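Local coordinates for protein sugar-phosphate aldolase (Thermotoga maritima, PDB 1PVT) that is a sugar-phosphate aldolase of the class II aldolase and adducin family, built on a mixed beta sheet flanked by helices, at residues A27-D35 with T100-H110; G55-A64 with K78-P86. All blocks are in the same frame, centred on the assembly; numbering follows the deposited sequence.

Contact 1. Residues A27-D35 with T100-H110; sequences AGNISVRLD and TSEFPTHLMIH
Ser31 turns its OG into the position between its own backbone N and carbonyl carbon (chi1 69°), where two histidines of helix 103-115 meet it. On that helix, His106 holds CG anti to its carbonyl carbon (chi1 -75°), which brings the ring edge to the strand. His106 ND1 lies 2.6 Å from Ser31 OG, close to the ring plane, and His110 NE2, one helical turn later, bonds the same Ser31 OG at 2.9 Å. On its other side, the His106 ring gives its NE2 hydrogen to Glu102 OE2 at 3.1 Å. That bond is nearly straight, lies in the ring plane and meets the carboxylate on its anti side. Glu102 occupies the N-cap position. Two residues earlier, Thr100 OG1 accepts from Glu102 N in an ST turn, and Thr100 CB packs 3.3 Å from Asn29 OD1, an oxygen bonded to Thr63 of the adjacent strand. Arg33 and His110 slide past each other in opposite directions, Arg33 NE 3.7 Å from His110 ND1, which lies at the guanidinium edge, with the planes 79° apart. A largely buried chain of hydrogen bonds thus runs from Ser31 through His106 to Glu102: bonds at both ring nitrogens hold His106 in this rotation, and two imidazoles grip Ser31 OG.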
ATOM      1  N   ALA A  27       5.424   7.863  -7.725  1.00 55.19           N
ATOM      2  CA  ALA A  27       5.851   6.692  -6.976  1.00 56.05           C
ATOM      3  C   ALA A  27       5.009   6.482  -5.734  1.00 57.00           C
ATOM      4  O   ALA A  27       5.400   6.877  -4.626  1.00 60.32           O
ATOM      5  CB  ALA A  27       7.314   6.841  -6.582  1.00 56.10           C
ATOM      6  N   GLY A  28       3.861   5.849  -5.909  1.00 56.11           N
ATOM      7  CA  GLY A  28       2.991   5.603  -4.775  1.00 55.22           C
ATOM      8  C   GLY A  28       1.549   5.385  -5.209  1.00 54.27           C
ATOM      9  O   GLY A  28       1.017   6.145  -6.032  1.00 55.33           O
ATOM     10  N   ASN A  29       0.917   4.350  -4.660  1.00 50.78           N
ATOM     11  CA  ASN A  29      -0.455   4.043  -5.004  1.00 47.33           C
ATOM     12  C   ASN A  29      -1.194   3.639  -3.772  1.00 45.78           C
ATOM     13  O   ASN A  29      -0.588   3.292  -2.758  1.00 44.83           O
ATOM     14  CB  ASN A  29      -0.497   2.906  -6.007  1.00 46.52           C
ATOM     15  CG  ASN A  29       0.226   3.246  -7.277  1.00 46.75           C
ATOM     16  OD1 ASN A  29      -0.261   4.034  -8.098  1.00 45.15           O
ATOM     17  ND2 ASN A  29       1.415   2.671  -7.445  1.00 46.94           N
ATOM     18  N   ILE A  30      -2.514   3.667  -3.880  1.00 44.74           N
ATOM     19  CA  ILE A  30      -3.386   3.302  -2.778  1.00 43.02           C
ATOM     20  C   ILE A  30      -4.442   2.377  -3.337  1.00 45.02           C
ATOM     21  O   ILE A  30      -4.775   2.459  -4.514  1.00 45.43           O
ATOM     22  CB  ILE A  30      -4.090   4.550  -2.205  1.00 39.41           C
ATOM     23  CG1 ILE A  30      -3.040   5.590  -1.771  1.00 34.80           C
ATOM     24  CG2 ILE A  30      -5.017   4.140  -1.061  1.00 38.63           C
ATOM     25  CD1 ILE A  30      -3.606   6.939  -1.399  1.00 27.85           C
ATOM     26  N   SER A  31      -4.966   1.491  -2.503  1.00 49.12           N
ATOM     27  CA  SER A  31      -6.016   0.570  -2.945  1.00 53.46           C
ATOM     28  C   SER A  31      -6.921   0.176  -1.774  1.00 55.42           C
ATOM     29  O   SER A  31      -6.450  -0.221  -0.692  1.00 54.57           O
ATOM     30  CB  SER A  31      -5.416  -0.692  -3.586  1.00 53.44           C
ATOM     31  OG  SER A  31      -4.757  -1.508  -2.619  1.00 55.15           O
ATOM     32  N   VAL A  32      -8.225   0.299  -1.993  1.00 58.14           N
ATOM     33  CA  VAL A  32      -9.189  -0.045  -0.960  1.00 62.16           C
ATOM     34  C   VAL A  32     -10.180  -1.047  -1.530  1.00 65.08           C
ATOM     35  O   VAL A  32     -10.657  -0.902  -2.661  1.00 65.24           O
ATOM     36  CB  VAL A  32      -9.963   1.208  -0.454  1.00 62.23           C
ATOM     37  CG1 VAL A  32     -10.782   0.856   0.801  1.00 61.49           C
ATOM     38  CG2 VAL A  32      -8.985   2.336  -0.157  1.00 62.23           C
ATOM     39  N   ARG A  33     -10.481  -2.065  -0.735  1.00 68.97           N
ATOM     40  CA  ARG A  33     -11.407  -3.104  -1.145  1.00 72.05           C
ATOM     41  C   ARG A  33     -12.807  -2.775  -0.656  1.00 74.26           C
ATOM     42  O   ARG A  33     -13.040  -2.634   0.541  1.00 73.96           O
ATOM     43  CB  ARG A  33     -10.939  -4.448  -0.584  1.00 72.12           C
ATOM     44  CG  ARG A  33     -11.832  -5.619  -0.911  1.00 72.36           C
ATOM     45  CD  ARG A  33     -11.059  -6.920  -0.802  1.00 72.69           C
ATOM     46  NE  ARG A  33     -10.243  -6.998   0.412  1.00 73.58           N
ATOM     47  CZ  ARG A  33     -10.704  -7.304   1.621  1.00 73.44           C
ATOM     48  NH1 ARG A  33     -11.990  -7.566   1.802  1.00 74.15           N
ATOM     49  NH2 ARG A  33      -9.871  -7.357   2.647  1.00 73.35           N
ATOM     50  N   LEU A  34     -13.729  -2.622  -1.597  1.00 77.75           N
ATOM     51  CA  LEU A  34     -15.113  -2.334  -1.263  1.00 81.68           C
ATOM     52  C   LEU A  34     -15.808  -3.648  -0.903  1.00 85.13           C
ATOM     53  O   LEU A  34     -15.621  -4.671  -1.571  1.00 85.95           O
ATOM     54  CB  LEU A  34     -15.811  -1.676  -2.454  1.00 80.41           C
ATOM     55  CG  LEU A  34     -15.914  -0.150  -2.473  1.00 79.66           C
ATOM     56  CD1 LEU A  34     -14.924   0.457  -1.492  1.00 79.70           C
ATOM     57  CD2 LEU A  34     -15.687   0.358  -3.897  1.00 78.47           C
ATOM     58  N   ASP A  35     -16.608  -3.611   0.157  1.00 88.75           N
ATOM     59  CA  ASP A  35     -17.344  -4.782   0.643  1.00 91.70           C
ATOM     60  C   ASP A  35     -18.608  -5.085  -0.176  1.00 92.89           C
ATOM     61  O   ASP A  35     -18.712  -6.124  -0.833  1.00 92.57           O
ATOM     62  CB  ASP A  35     -17.718  -4.549   2.108  1.00 92.98           C
ATOM     63  CG  ASP A  35     -18.071  -3.095   2.389  1.00 94.53           C
ATOM     64  OD1 ASP A  35     -17.180  -2.221   2.259  1.00 94.53           O
ATOM     65  OD2 ASP A  35     -19.242  -2.821   2.727  1.00 96.19           O
ATOM     66  N   THR A 100      -3.030   1.434 -11.786  1.00 62.03           N
ATOM     67  CA  THR A 100      -1.584   1.496 -11.711  1.00 60.74           C
ATOM     68  C   THR A 100      -0.954   0.193 -12.181  1.00 60.79           C
ATOM     69  O   THR A 100      -1.566  -0.867 -12.118  1.00 60.39           O
ATOM     70  CB  THR A 100      -1.126   1.754 -10.270  1.00 59.33           C
ATOM     71  OG1 THR A 100       0.246   1.372 -10.136  1.00 58.74           O
ATOM     72  CG2 THR A 100      -1.963   0.953  -9.293  1.00 57.86           C
ATOM     73  N   SER A 101       0.281   0.283 -12.645  1.00 61.15           N
ATOM     74  CA  SER A 101       1.006  -0.889 -13.095  1.00 61.17           C
ATOM     75  C   SER A 101       1.031  -1.961 -11.995  1.00 61.43           C
ATOM     76  O   SER A 101       0.941  -3.153 -12.291  1.00 62.88           O
ATOM     77  CB  SER A 101       2.449  -0.510 -13.451  1.00 61.95           C
ATOM     78  OG  SER A 101       2.505   0.627 -14.298  1.00 62.77           O
ATOM     79  N   GLU A 102       1.156  -1.550 -10.733  1.00 61.00           N
ATOM     80  CA  GLU A 102       1.217  -2.527  -9.643  1.00 61.19           C
ATOM     81  C   GLU A 102      -0.137  -3.061  -9.200  1.00 59.55           C
ATOM     82  O   GLU A 102      -0.277  -3.681  -8.142  1.00 58.23           O
ATOM     83  CB  GLU A 102       1.995  -1.964  -8.443  1.00 63.14           C
ATOM     84  CG  GLU A 102       1.495  -0.661  -7.867  1.00 64.91           C
ATOM     85  CD  GLU A 102       2.435  -0.127  -6.802  1.00 66.34           C
ATOM     86  OE1 GLU A 102       3.639   0.016  -7.099  1.00 67.36           O
ATOM     87  OE2 GLU A 102       1.979   0.152  -5.675  1.00 66.62           O
ATOM     88  N   PHE A 103      -1.131  -2.819 -10.040  1.00 58.79           N
ATOM     89  CA  PHE A 103      -2.488  -3.280  -9.804  1.00 57.67           C
ATOM     90  C   PHE A 103      -2.481  -4.787  -9.511  1.00 56.27           C
ATOM     91  O   PHE A 103      -3.059  -5.241  -8.518  1.00 55.39           O
ATOM     92  CB  PHE A 103      -3.328  -2.921 -11.044  1.00 58.68           C
ATOM     93  CG  PHE A 103      -4.471  -3.852 -11.326  1.00 59.87           C
ATOM     94  CD1 PHE A 103      -5.296  -4.324 -10.300  1.00 60.96           C
ATOM     95  CD2 PHE A 103      -4.736  -4.247 -12.637  1.00 60.06           C
ATOM     96  CE1 PHE A 103      -6.376  -5.190 -10.580  1.00 60.03           C
ATOM     97  CE2 PHE A 103      -5.806  -5.105 -12.932  1.00 59.66           C
ATOM     98  CZ  PHE A 103      -6.627  -5.579 -11.900  1.00 59.13           C
ATOM     99  N   PRO A 104      -1.804  -5.575 -10.359  1.00 54.82           N
ATOM    100  CA  PRO A 104      -1.714  -7.027 -10.198  1.00 53.82           C
ATOM    101  C   PRO A 104      -1.270  -7.411  -8.797  1.00 54.14           C
ATOM    102  O   PRO A 104      -1.855  -8.298  -8.159  1.00 54.72           O
ATOM    103  CB  PRO A 104      -0.680  -7.415 -11.236  1.00 53.82           C
ATOM    104  CG  PRO A 104      -0.917  -6.413 -12.319  1.00 54.55           C
ATOM    105  CD  PRO A 104      -1.055  -5.140 -11.550  1.00 54.68           C
ATOM    106  N   THR A 105      -0.223  -6.737  -8.326  1.00 53.92           N
ATOM    107  CA  THR A 105       0.315  -6.999  -7.002  1.00 52.06           C
ATOM    108  C   THR A 105      -0.763  -6.804  -5.946  1.00 53.23           C
ATOM    109  O   THR A 105      -1.032  -7.699  -5.154  1.00 53.02           O
ATOM    110  CB  THR A 105       1.479  -6.072  -6.695  1.00 49.89           C
ATOM    111  OG1 THR A 105       2.470  -6.190  -7.722  1.00 49.13           O
ATOM    112  CG2 THR A 105       2.090  -6.444  -5.372  1.00 47.94           C
ATOM    113  N   HIS A 106      -1.384  -5.629  -5.951  1.00 54.23           N
ATOM    114  CA  HIS A 106      -2.459  -5.301  -5.013  1.00 54.40           C
ATOM    115  C   HIS A 106      -3.523  -6.375  -5.082  1.00 55.39           C
ATOM    116  O   HIS A 106      -4.087  -6.798  -4.066  1.00 54.13           O
ATOM    117  CB  HIS A 106      -3.103  -3.963  -5.390  1.00 54.43           C
ATOM    118  CG  HIS A 106      -2.266  -2.769  -5.051  1.00 53.95           C
ATOM    119  ND1 HIS A 106      -2.598  -1.890  -4.042  1.00 52.26           N
ATOM    120  CD2 HIS A 106      -1.098  -2.321  -5.569  1.00 54.05           C
ATOM    121  CE1 HIS A 106      -1.672  -0.954  -3.954  1.00 52.16           C
ATOM    122  NE2 HIS A 106      -0.750  -1.192  -4.869  1.00 52.74           N
ATOM    123  N   LEU A 107      -3.802  -6.796  -6.310  1.00 56.77           N
ATOM    124  CA  LEU A 107      -4.800  -7.811  -6.549  1.00 58.11           C
ATOM    125  C   LEU A 107      -4.564  -8.971  -5.623  1.00 59.68           C
ATOM    126  O   LEU A 107      -5.442  -9.347  -4.845  1.00 59.78           O
ATOM    127  CB  LEU A 107      -4.725  -8.305  -7.984  1.00 57.69           C
ATOM    128  CG  LEU A 107      -6.049  -8.200  -8.730  1.00 57.72           C
ATOM    129  CD1 LEU A 107      -5.973  -9.055  -9.980  1.00 57.79           C
ATOM    130  CD2 LEU A 107      -7.196  -8.654  -7.830  1.00 58.07           C
HETATM  131  N   MSE A 108      -3.359  -9.520  -5.698  1.00 61.64           N
HETATM  132  CA  MSE A 108      -3.009 -10.666  -4.885  1.00 65.35           C
HETATM  133  C   MSE A 108      -3.211 -10.502  -3.394  1.00 64.51           C
HETATM  134  O   MSE A 108      -3.812 -11.368  -2.756  1.00 64.12           O
HETATM  135  CB  MSE A 108      -1.575 -11.096  -5.174  1.00 70.78           C
HETATM  136  CG  MSE A 108      -1.400 -11.654  -6.584  1.00 78.70           C
HETATM  137 SE   MSE A 108      -2.914 -12.769  -7.186  1.00 92.02          SE
HETATM  138  CE  MSE A 108      -3.305 -11.839  -8.866  1.00 85.03           C
ATOM    139  N   ILE A 109      -2.721  -9.402  -2.831  1.00 64.45           N
ATOM    140  CA  ILE A 109      -2.884  -9.185  -1.396  1.00 64.22           C
ATOM    141  C   ILE A 109      -4.361  -9.100  -1.063  1.00 64.92           C
ATOM    142  O   ILE A 109      -4.818  -9.636  -0.046  1.00 64.60           O
ATOM    143  CB  ILE A 109      -2.245  -7.869  -0.907  1.00 62.73           C
ATOM    144  CG1 ILE A 109      -0.768  -7.807  -1.292  1.00 61.99           C
ATOM    145  CG2 ILE A 109      -2.386  -7.769   0.605  1.00 61.73           C
ATOM    146  CD1 ILE A 109      -0.516  -7.289  -2.685  1.00 61.71           C
ATOM    147  N   HIS A 110      -5.097  -8.406  -1.925  1.00 65.48           N
ATOM    148  CA  HIS A 110      -6.522  -8.228  -1.723  1.00 66.59           C
ATOM    149  C   HIS A 110      -7.253  -9.559  -1.689  1.00 67.25           C
ATOM    150  O   HIS A 110      -7.986  -9.846  -0.739  1.00 66.52           O
ATOM    151  CB  HIS A 110      -7.102  -7.323  -2.814  1.00 67.73           C
ATOM    152  CG  HIS A 110      -7.004  -5.857  -2.501  1.00 68.10           C
ATOM    153  ND1 HIS A 110      -7.452  -5.317  -1.311  1.00 68.21           N
ATOM    154  CD2 HIS A 110      -6.547  -4.815  -3.236  1.00 68.23           C
ATOM    155  CE1 HIS A 110      -7.275  -4.008  -1.329  1.00 67.11           C
ATOM    156  NE2 HIS A 110      -6.730  -3.678  -2.486  1.00 67.65           N
TER

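Contact 2. Residues G55-A64 with K78-P86; sequences GPEMYLLITA and KICLLHVLP
Tyr59 and His83, a non-hydrogen-bonded pair of two antiparallel strands, lay their rings over one another in an offset stack, centroids 3.9 Å apart and planes 27° from parallel. The tyrosine holds CG anti to its carbonyl carbon and the histidine holds CG anti to its backbone N (chi1 -174°), and these settings bring the two rings together from neighbouring strands. Tyr59 OH, bonded to Tyr41, rides above the rim of the imidazole. Glu57 takes the edge of that same imidazole: its OE2 sits in the ring plane, 3.1 Å from His83 CE1, with the carboxylate turned 53° from the ring, while its other oxygen forms a salt bridge with Arg37.

The same sheet face continues through Leu61, whose CD2 reaches Ile79 CG2 at 3.7 Å and also Leu81 CB, beneath helix 2-19. On the opposite face, Met58, a selenomethionine, lies side by side with Val84, both pointing the same way. Leu60 slants across toward that valine, with CD2 3.4 Å from Val84 CG2, and Ile62 CG2 meets Leu82 CD1 at 3.9 Å. Helix 103-115 packs here through His106 and His110. Beneath the side chains, paired backbone bonds join Met58 with Val84, Leu60 with Leu82 and Ile62 with Cys80, and Ala64 N adds a last one to Lys78 O.

This is a two-stranded antiparallel ladder inside a larger sheet. Its chemistry divides by place: alternate backbone groups bond across the pair, while those of Tyr59, Leu61 and Thr63 turn to strand 28-34; aliphatic side chains fill much of both faces, and Tyr59, His83 and Glu57 gather near one end.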
ATOM      1  N   GLY A  55      -9.225 -15.604  -8.354  1.00 93.26           N
ATOM      2  CA  GLY A  55      -9.597 -15.336  -6.977  1.00 93.05           C
ATOM      3  C   GLY A  55     -11.062 -14.943  -6.913  1.00 92.99           C
ATOM      4  O   GLY A  55     -11.695 -14.794  -7.961  1.00 93.38           O
ATOM      5  N   PRO A  56     -11.636 -14.769  -5.709  1.00 92.75           N
ATOM      6  CA  PRO A  56     -13.050 -14.387  -5.574  1.00 91.72           C
ATOM      7  C   PRO A  56     -13.408 -13.097  -6.315  1.00 90.43           C
ATOM      8  O   PRO A  56     -12.552 -12.437  -6.904  1.00 89.52           O
ATOM      9  CB  PRO A  56     -13.229 -14.246  -4.063  1.00 91.96           C
ATOM     10  CG  PRO A  56     -12.253 -15.251  -3.515  1.00 92.66           C
ATOM     11  CD  PRO A  56     -11.032 -15.026  -4.386  1.00 92.81           C
ATOM     12  N   GLU A  57     -14.685 -12.749  -6.284  1.00 89.26           N
ATOM     13  CA  GLU A  57     -15.157 -11.536  -6.934  1.00 87.75           C
ATOM     14  C   GLU A  57     -15.056 -10.400  -5.926  1.00 86.29           C
ATOM     15  O   GLU A  57     -15.244 -10.623  -4.727  1.00 86.01           O
ATOM     16  CB  GLU A  57     -16.611 -11.709  -7.355  1.00 88.85           C
ATOM     17  CG  GLU A  57     -17.305 -10.408  -7.691  1.00 90.61           C
ATOM     18  CD  GLU A  57     -18.808 -10.505  -7.529  1.00 92.45           C
ATOM     19  OE1 GLU A  57     -19.261 -10.942  -6.447  1.00 93.73           O
ATOM     20  OE2 GLU A  57     -19.536 -10.141  -8.477  1.00 93.16           O
HETATM   21  N   MSE A  58     -14.756  -9.190  -6.404  1.00 84.09           N
HETATM   22  CA  MSE A  58     -14.648  -8.020  -5.526  1.00 80.91           C
HETATM   23  C   MSE A  58     -14.679  -6.701  -6.279  1.00 76.49           C
HETATM   24  O   MSE A  58     -14.590  -6.660  -7.501  1.00 74.03           O
HETATM   25  CB  MSE A  58     -13.353  -8.067  -4.705  1.00 84.02           C
HETATM   26  CG  MSE A  58     -12.087  -7.952  -5.552  1.00 88.23           C
HETATM   27 SE   MSE A  58     -10.453  -7.497  -4.583  1.00 93.87          SE
HETATM   28  CE  MSE A  58      -9.794  -9.266  -4.149  1.00 91.77           C
ATOM     29  N   TYR A  59     -14.814  -5.623  -5.519  1.00 73.64           N
ATOM     30  CA  TYR A  59     -14.814  -4.272  -6.061  1.00 70.50           C
ATOM     31  C   TYR A  59     -13.709  -3.541  -5.327  1.00 68.38           C
ATOM     32  O   TYR A  59     -13.709  -3.484  -4.099  1.00 68.53           O
ATOM     33  CB  TYR A  59     -16.122  -3.551  -5.765  1.00 69.59           C
ATOM     34  CG  TYR A  59     -17.323  -4.070  -6.496  1.00 68.95           C
ATOM     35  CD1 TYR A  59     -17.642  -3.618  -7.774  1.00 67.93           C
ATOM     36  CD2 TYR A  59     -18.182  -4.972  -5.883  1.00 69.49           C
ATOM     37  CE1 TYR A  59     -18.803  -4.047  -8.413  1.00 67.86           C
ATOM     38  CE2 TYR A  59     -19.334  -5.409  -6.510  1.00 68.57           C
ATOM     39  CZ  TYR A  59     -19.648  -4.945  -7.768  1.00 68.02           C
ATOM     40  OH  TYR A  59     -20.825  -5.370  -8.342  1.00 67.59           O
ATOM     41  N   LEU A  60     -12.754  -2.991  -6.059  1.00 65.70           N
ATOM     42  CA  LEU A  60     -11.699  -2.268  -5.386  1.00 63.17           C
ATOM     43  C   LEU A  60     -11.342  -0.956  -6.078  1.00 60.67           C
ATOM     44  O   LEU A  60     -11.358  -0.836  -7.315  1.00 59.04           O
ATOM     45  CB  LEU A  60     -10.445  -3.141  -5.218  1.00 63.58           C
ATOM     46  CG  LEU A  60      -9.344  -3.042  -6.281  1.00 64.09           C
ATOM     47  CD1 LEU A  60      -7.997  -3.454  -5.694  1.00 62.94           C
ATOM     48  CD2 LEU A  60      -9.714  -3.899  -7.476  1.00 65.98           C
ATOM     49  N   LEU A  61     -11.046   0.030  -5.234  1.00 57.55           N
ATOM     50  CA  LEU A  61     -10.654   1.362  -5.650  1.00 53.59           C
ATOM     51  C   LEU A  61      -9.139   1.378  -5.612  1.00 51.40           C
ATOM     52  O   LEU A  61      -8.534   1.006  -4.609  1.00 50.69           O
ATOM     53  CB  LEU A  61     -11.209   2.400  -4.667  1.00 53.13           C
ATOM     54  CG  LEU A  61     -12.684   2.803  -4.793  1.00 51.67           C
ATOM     55  CD1 LEU A  61     -13.182   3.416  -3.488  1.00 49.05           C
ATOM     56  CD2 LEU A  61     -12.835   3.771  -5.969  1.00 49.87           C
ATOM     57  N   ILE A  62      -8.525   1.785  -6.710  1.00 49.41           N
ATOM     58  CA  ILE A  62      -7.078   1.838  -6.753  1.00 48.14           C
ATOM     59  C   ILE A  62      -6.657   3.010  -7.616  1.00 47.32           C
ATOM     60  O   ILE A  62      -7.320   3.356  -8.587  1.00 46.03           O
ATOM     61  CB  ILE A  62      -6.485   0.533  -7.324  1.00 48.19           C
ATOM     62  CG1 ILE A  62      -4.960   0.548  -7.203  1.00 47.89           C
ATOM     63  CG2 ILE A  62      -6.869   0.390  -8.782  1.00 48.32           C
ATOM     64  CD1 ILE A  62      -4.299  -0.753  -7.609  1.00 47.44           C
ATOM     65  N   THR A  63      -5.554   3.637  -7.238  1.00 48.16           N
ATOM     66  CA  THR A  63      -5.052   4.769  -7.987  1.00 47.66           C
ATOM     67  C   THR A  63      -4.785   4.281  -9.402  1.00 48.66           C
ATOM     68  O   THR A  63      -4.446   3.118  -9.611  1.00 48.95           O
ATOM     69  CB  THR A  63      -3.758   5.344  -7.336  1.00 46.56           C
ATOM     70  OG1 THR A  63      -2.895   4.276  -6.925  1.00 45.61           O
ATOM     71  CG2 THR A  63      -4.101   6.171  -6.121  1.00 43.78           C
ATOM     72  N   ALA A  64      -4.975   5.170 -10.371  1.00 50.31           N
ATOM     73  CA  ALA A  64      -4.757   4.857 -11.779  1.00 51.39           C
ATOM     74  C   ALA A  64      -3.284   4.940 -12.123  1.00 52.20           C
ATOM     75  O   ALA A  64      -2.460   5.297 -11.295  1.00 53.75           O
ATOM     76  CB  ALA A  64      -5.539   5.815 -12.662  1.00 51.01           C
ATOM     77  N   LYS A  78      -8.538  10.430 -10.961  1.00 52.28           N
ATOM     78  CA  LYS A  78      -7.276   9.698 -10.882  1.00 51.73           C
ATOM     79  C   LYS A  78      -7.435   8.459 -10.003  1.00 52.00           C
ATOM     80  O   LYS A  78      -6.451   7.806  -9.671  1.00 51.89           O
ATOM     81  CB  LYS A  78      -6.174  10.573 -10.285  1.00 50.69           C
ATOM     82  CG  LYS A  78      -5.948  11.901 -10.982  1.00 52.01           C
ATOM     83  CD  LYS A  78      -5.125  11.769 -12.256  1.00 52.67           C
ATOM     84  CE  LYS A  78      -4.752  13.145 -12.830  1.00 53.52           C
ATOM     85  NZ  LYS A  78      -3.761  13.063 -13.949  1.00 54.34           N
ATOM     86  N   ILE A  79      -8.665   8.148  -9.606  1.00 52.77           N
ATOM     87  CA  ILE A  79      -8.920   6.970  -8.775  1.00 53.23           C
ATOM     88  C   ILE A  79      -9.847   6.022  -9.520  1.00 53.52           C
ATOM     89  O   ILE A  79     -10.886   6.442 -10.021  1.00 53.84           O
ATOM     90  CB  ILE A  79      -9.579   7.351  -7.430  1.00 53.43           C
ATOM     91  CG1 ILE A  79      -8.609   8.203  -6.598  1.00 52.57           C
ATOM     92  CG2 ILE A  79     -10.006   6.081  -6.679  1.00 53.12           C
ATOM     93  CD1 ILE A  79      -9.151   8.634  -5.249  1.00 51.60           C
ATOM     94  N   CYS A  80      -9.473   4.746  -9.589  1.00 54.23           N
ATOM     95  CA  CYS A  80     -10.278   3.754 -10.299  1.00 53.57           C
ATOM     96  C   CYS A  80     -11.122   2.855  -9.409  1.00 53.15           C
ATOM     97  O   CYS A  80     -10.654   2.328  -8.398  1.00 52.01           O
ATOM     98  CB  CYS A  80      -9.388   2.870 -11.186  1.00 52.79           C
ATOM     99  SG  CYS A  80      -8.625   3.690 -12.609  1.00 54.01           S
ATOM    100  N   LEU A  81     -12.386   2.715  -9.792  1.00 54.02           N
ATOM    101  CA  LEU A  81     -13.306   1.831  -9.097  1.00 55.42           C
ATOM    102  C   LEU A  81     -13.365   0.653 -10.043  1.00 56.14           C
ATOM    103  O   LEU A  81     -13.650   0.813 -11.226  1.00 55.10           O
ATOM    104  CB  LEU A  81     -14.701   2.426  -8.968  1.00 54.42           C
ATOM    105  CG  LEU A  81     -15.700   1.334  -8.567  1.00 53.81           C
ATOM    106  CD1 LEU A  81     -15.320   0.731  -7.225  1.00 53.73           C
ATOM    107  CD2 LEU A  81     -17.084   1.923  -8.499  1.00 54.55           C
ATOM    108  N   LEU A  82     -13.092  -0.531  -9.531  1.00 57.15           N
ATOM    109  CA  LEU A  82     -13.087  -1.686 -10.397  1.00 58.32           C
ATOM    110  C   LEU A  82     -13.867  -2.849  -9.850  1.00 60.00           C
ATOM    111  O   LEU A  82     -14.011  -3.010  -8.637  1.00 60.89           O
ATOM    112  CB  LEU A  82     -11.656  -2.138 -10.622  1.00 57.10           C
ATOM    113  CG  LEU A  82     -10.683  -1.053 -11.059  1.00 56.42           C
ATOM    114  CD1 LEU A  82      -9.287  -1.640 -11.028  1.00 54.51           C
ATOM    115  CD2 LEU A  82     -11.051  -0.530 -12.452  1.00 55.43           C
ATOM    116  N   HIS A  83     -14.374  -3.664 -10.761  1.00 61.59           N
ATOM    117  CA  HIS A  83     -15.086  -4.860 -10.370  1.00 63.42           C
ATOM    118  C   HIS A  83     -14.168  -5.986 -10.834  1.00 63.76           C
ATOM    119  O   HIS A  83     -13.879  -6.124 -12.034  1.00 62.36           O
ATOM    120  CB  HIS A  83     -16.454  -4.940 -11.050  1.00 65.66           C
ATOM    121  CG  HIS A  83     -17.293  -6.087 -10.574  1.00 68.32           C
ATOM    122  ND1 HIS A  83     -17.431  -6.404  -9.239  1.00 69.55           N
ATOM    123  CD2 HIS A  83     -18.034  -6.993 -11.254  1.00 68.70           C
ATOM    124  CE1 HIS A  83     -18.220  -7.456  -9.117  1.00 69.45           C
ATOM    125  NE2 HIS A  83     -18.599  -7.834 -10.324  1.00 69.45           N
ATOM    126  N   VAL A  84     -13.682  -6.760  -9.866  1.00 65.17           N
ATOM    127  CA  VAL A  84     -12.776  -7.860 -10.145  1.00 66.54           C
ATOM    128  C   VAL A  84     -13.525  -9.179 -10.295  1.00 67.64           C
ATOM    129  O   VAL A  84     -14.041  -9.756  -9.326  1.00 66.61           O
ATOM    130  CB  VAL A  84     -11.702  -7.970  -9.040  1.00 66.36           C
ATOM    131  CG1 VAL A  84     -10.787  -9.145  -9.305  1.00 66.91           C
ATOM    132  CG2 VAL A  84     -10.882  -6.690  -9.000  1.00 65.61           C
ATOM    133  N   LEU A  85     -13.587  -9.628 -11.545  1.00 69.23           N
ATOM    134  CA  LEU A  85     -14.258 -10.864 -11.899  1.00 70.97           C
ATOM    135  C   LEU A  85     -13.253 -11.878 -12.355  1.00 72.21           C
ATOM    136  O   LEU A  85     -12.393 -11.585 -13.195  1.00 72.81           O
ATOM    137  CB  LEU A  85     -15.261 -10.631 -13.023  1.00 69.94           C
ATOM    138  CG  LEU A  85     -16.489  -9.852 -12.567  1.00 69.51           C
ATOM    139  CD1 LEU A  85     -17.330  -9.515 -13.774  1.00 69.19           C
ATOM    140  CD2 LEU A  85     -17.269 -10.667 -11.529  1.00 66.83           C
ATOM    141  N   PRO A  86     -13.348 -13.093 -11.808  1.00 72.86           N
ATOM    142  CA  PRO A  86     -12.423 -14.156 -12.186  1.00 72.36           C
ATOM    143  C   PRO A  86     -12.294 -14.159 -13.698  1.00 71.91           C
ATOM    144  O   PRO A  86     -13.024 -13.458 -14.410  1.00 71.19           O
ATOM    145  CB  PRO A  86     -13.114 -15.409 -11.664  1.00 72.91           C
ATOM    146  CG  PRO A  86     -13.816 -14.910 -10.429  1.00 74.18           C
ATOM    147  CD  PRO A  86     -14.389 -13.589 -10.887  1.00 73.66           C
TER

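From the N terminus, the chain passes helix 2-19 and enters strand 28-34, the first half of contact 1. It then runs through strand 45-49 to strand 58-63, which pairs with strand 79-84, so that contact 2 closes a short loop holding the small helix 69-72. Only after strand 89-92 does helix 103-115 return to strand 28-34 and close the longer loop of contact 1, so contact 2 lies wholly within that loop and the two do not cross. Strands 28-34 and 58-63 are sheet neighbours, joined through Val32 with Leu61 and Leu34 with Tyr59. The helix packs on both of them, and strand 79-84 joins through 58-63.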